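Local coordinates for protein HTH-type transcriptional regulator LysG (Mycobacterium tuberculosis, PDB 3ISP) that probably activates expression of the exporter LysE and represses its own gene, acting as a DNA-binding homodimer of the LysR family, at residues C155-L160 and P265-C270. Sequence-based numbering, arbitrary orientation.
Sequences CRVHPL and PLYWQC
Two antiparallel strands of the LysR substrate-binding domain, which has the periplasmic-binding-protein fold, pair here, with Arg156 opposite Cys270 and His158 opposite Trp268 as hydrogen-bonded pairs. Arg156 N gives to Cys270 O and Cys270 N returns to Arg156 O at 3.0 Å; one step on, His158 N reaches Trp268 O at 2.8 Å and Trp268 N bonds back to His158 O. Leu160 N to Leu266 O, 3.3 Å, extends the pairing. Trp268 O also takes a weak bond from His158 ND1, in the plane of the imidazole at its edge. The two side chains run alongside each other, pointing the same way, with ring planes oblique at 34° and His158 ND1 3.5 Å from Trp268 CD1, while Cys270 SG sits at the same imidazole edge, beside CE1. Leu160 CD1 packs 3.7 Å from Trp268 CB. On the other face, Val157 CG1, anti to its backbone N (chi1 169°), meets Tyr267 CD1 at 3.9 Å, and CG2 lies against the amide carbon of Gln269. That amide is held by backbone: NE2 by Glu148 O and Asn150 O, OE1 by Val152 N. Strand 143-146 flanks 265-270 on its other side, and helix 276-288 covers the Trp268 face, where Thr282 bonds the indole NE1.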
loop_
_atom_site.group_PDB
_atom_site.type_symbol
_atom_site.label_atom_id
_atom_site.label_comp_id
_atom_site.label_asym_id
_atom_site.label_seq_id
_atom_site.Cartn_x
_atom_site.Cartn_y
_atom_site.Cartn_z
ATOM N N CYS A 155 -5.859 25.317 0.513
ATOM C CA CYS A 155 -6.092 25.468 1.944
ATOM C C CYS A 155 -5.251 26.546 2.633
ATOM O O CYS A 155 -4.045 26.631 2.431
ATOM C CB CYS A 155 -5.850 24.130 2.628
ATOM S SG CYS A 155 -7.272 23.053 2.707
ATOM N N ARG A 156 -5.901 27.363 3.455
ATOM C CA ARG A 156 -5.199 28.257 4.380
ATOM C C ARG A 156 -4.826 27.531 5.682
ATOM O O ARG A 156 -5.552 26.647 6.150
ATOM C CB ARG A 156 -6.064 29.468 4.732
ATOM C CG ARG A 156 -6.057 30.561 3.713
ATOM C CD ARG A 156 -6.666 31.837 4.276
ATOM N NE ARG A 156 -7.299 32.631 3.225
ATOM C CZ ARG A 156 -8.596 32.581 2.940
ATOM N NH1 ARG A 156 -9.407 31.782 3.637
ATOM N NH2 ARG A 156 -9.083 33.333 1.963
ATOM N N VAL A 157 -3.704 27.935 6.270
ATOM C CA VAL A 157 -3.206 27.343 7.505
ATOM C C VAL A 157 -3.294 28.319 8.672
ATOM O O VAL A 157 -2.781 29.437 8.585
ATOM C CB VAL A 157 -1.738 26.955 7.352
ATOM C CG1 VAL A 157 -1.151 26.588 8.692
ATOM C CG2 VAL A 157 -1.585 25.828 6.347
ATOM N N HIS A 158 -3.939 27.885 9.756
ATOM C CA HIS A 158 -4.019 28.653 11.004
ATOM C C HIS A 158 -3.385 27.918 12.190
ATOM O O HIS A 158 -3.777 26.796 12.521
ATOM C CB HIS A 158 -5.468 28.926 11.374
ATOM C CG HIS A 158 -6.215 29.730 10.362
ATOM N ND1 HIS A 158 -6.973 29.154 9.367
ATOM C CD2 HIS A 158 -6.345 31.068 10.207
ATOM C CE1 HIS A 158 -7.532 30.101 8.639
ATOM N NE2 HIS A 158 -7.171 31.271 9.131
ATOM N N PRO A 159 -2.420 28.556 12.860
ATOM C CA PRO A 159 -1.855 27.892 14.035
ATOM C C PRO A 159 -2.866 27.943 15.147
ATOM O O PRO A 159 -3.614 28.913 15.256
ATOM C CB PRO A 159 -0.645 28.754 14.377
ATOM C CG PRO A 159 -0.372 29.548 13.126
ATOM C CD PRO A 159 -1.708 29.798 12.533
ATOM N N LEU A 160 -2.903 26.896 15.961
ATOM C CA LEU A 160 -3.891 26.800 17.021
ATOM C C LEU A 160 -3.222 26.860 18.385
ATOM O O LEU A 160 -3.869 27.191 19.376
ATOM C CB LEU A 160 -4.658 25.495 16.882
ATOM C CG LEU A 160 -5.642 25.423 15.720
ATOM C CD1 LEU A 160 -6.052 23.978 15.527
ATOM C CD2 LEU A 160 -6.853 26.282 15.994
ATOM N N PRO A 265 2.887 21.060 17.871
ATOM C CA PRO A 265 2.100 22.136 17.268
ATOM C C PRO A 265 0.891 21.565 16.548
ATOM O O PRO A 265 1.028 20.609 15.783
ATOM C CB PRO A 265 3.063 22.730 16.238
ATOM C CG PRO A 265 4.406 22.375 16.709
ATOM C CD PRO A 265 4.274 21.044 17.378
ATOM N N LEU A 266 -0.279 22.133 16.807
ATOM C CA LEU A 266 -1.455 21.872 15.994
ATOM C C LEU A 266 -1.717 23.038 15.028
ATOM O O LEU A 266 -1.237 24.160 15.245
ATOM C CB LEU A 266 -2.665 21.656 16.878
ATOM C CG LEU A 266 -2.624 20.395 17.742
ATOM C CD1 LEU A 266 -3.843 20.354 18.638
ATOM C CD2 LEU A 266 -2.548 19.155 16.884
ATOM N N TYR A 267 -2.470 22.755 13.967
ATOM C CA TYR A 267 -2.885 23.749 12.987
ATOM C C TYR A 267 -4.335 23.533 12.569
ATOM O O TYR A 267 -4.795 22.406 12.495
ATOM C CB TYR A 267 -1.977 23.666 11.766
ATOM C CG TYR A 267 -0.529 23.844 12.120
ATOM C CD1 TYR A 267 0.061 25.102 12.091
ATOM C CD2 TYR A 267 0.242 22.765 12.512
ATOM C CE1 TYR A 267 1.374 25.281 12.430
ATOM C CE2 TYR A 267 1.568 22.931 12.850
ATOM C CZ TYR A 267 2.130 24.197 12.811
ATOM O OH TYR A 267 3.450 24.373 13.163
ATOM N N TRP A 268 -5.063 24.606 12.300
ATOM C CA TRP A 268 -6.357 24.466 11.657
ATOM C C TRP A 268 -6.214 24.834 10.181
ATOM O O TRP A 268 -6.024 25.999 9.843
ATOM C CB TRP A 268 -7.416 25.319 12.360
ATOM C CG TRP A 268 -8.678 25.570 11.561
ATOM C CD1 TRP A 268 -8.982 26.695 10.852
ATOM C CD2 TRP A 268 -9.801 24.686 11.396
ATOM N NE1 TRP A 268 -10.212 26.566 10.253
ATOM C CE2 TRP A 268 -10.736 25.345 10.580
ATOM C CE3 TRP A 268 -10.108 23.409 11.866
ATOM C CZ2 TRP A 268 -11.949 24.766 10.222
ATOM C CZ3 TRP A 268 -11.313 22.842 11.511
ATOM C CH2 TRP A 268 -12.214 23.512 10.696
ATOM N N GLN A 269 -6.266 23.825 9.313
ATOM C CA GLN A 269 -6.260 24.028 7.866
ATOM C C GLN A 269 -7.680 23.989 7.292
ATOM O O GLN A 269 -8.433 23.053 7.564
ATOM C CB GLN A 269 -5.384 22.983 7.172
ATOM C CG GLN A 269 -3.930 23.126 7.525
ATOM C CD GLN A 269 -2.982 22.585 6.472
ATOM O OE1 GLN A 269 -3.191 22.761 5.273
ATOM N NE2 GLN A 269 -1.906 21.961 6.923
ATOM N N CYS A 270 -8.038 25.001 6.500
ATOM C CA CYS A 270 -9.349 25.040 5.852
ATOM C C CYS A 270 -9.298 25.638 4.444
ATOM O O CYS A 270 -8.324 26.297 4.070
ATOM C CB CYS A 270 -10.354 25.807 6.707
ATOM S SG CYS A 270 -9.992 27.562 6.918
#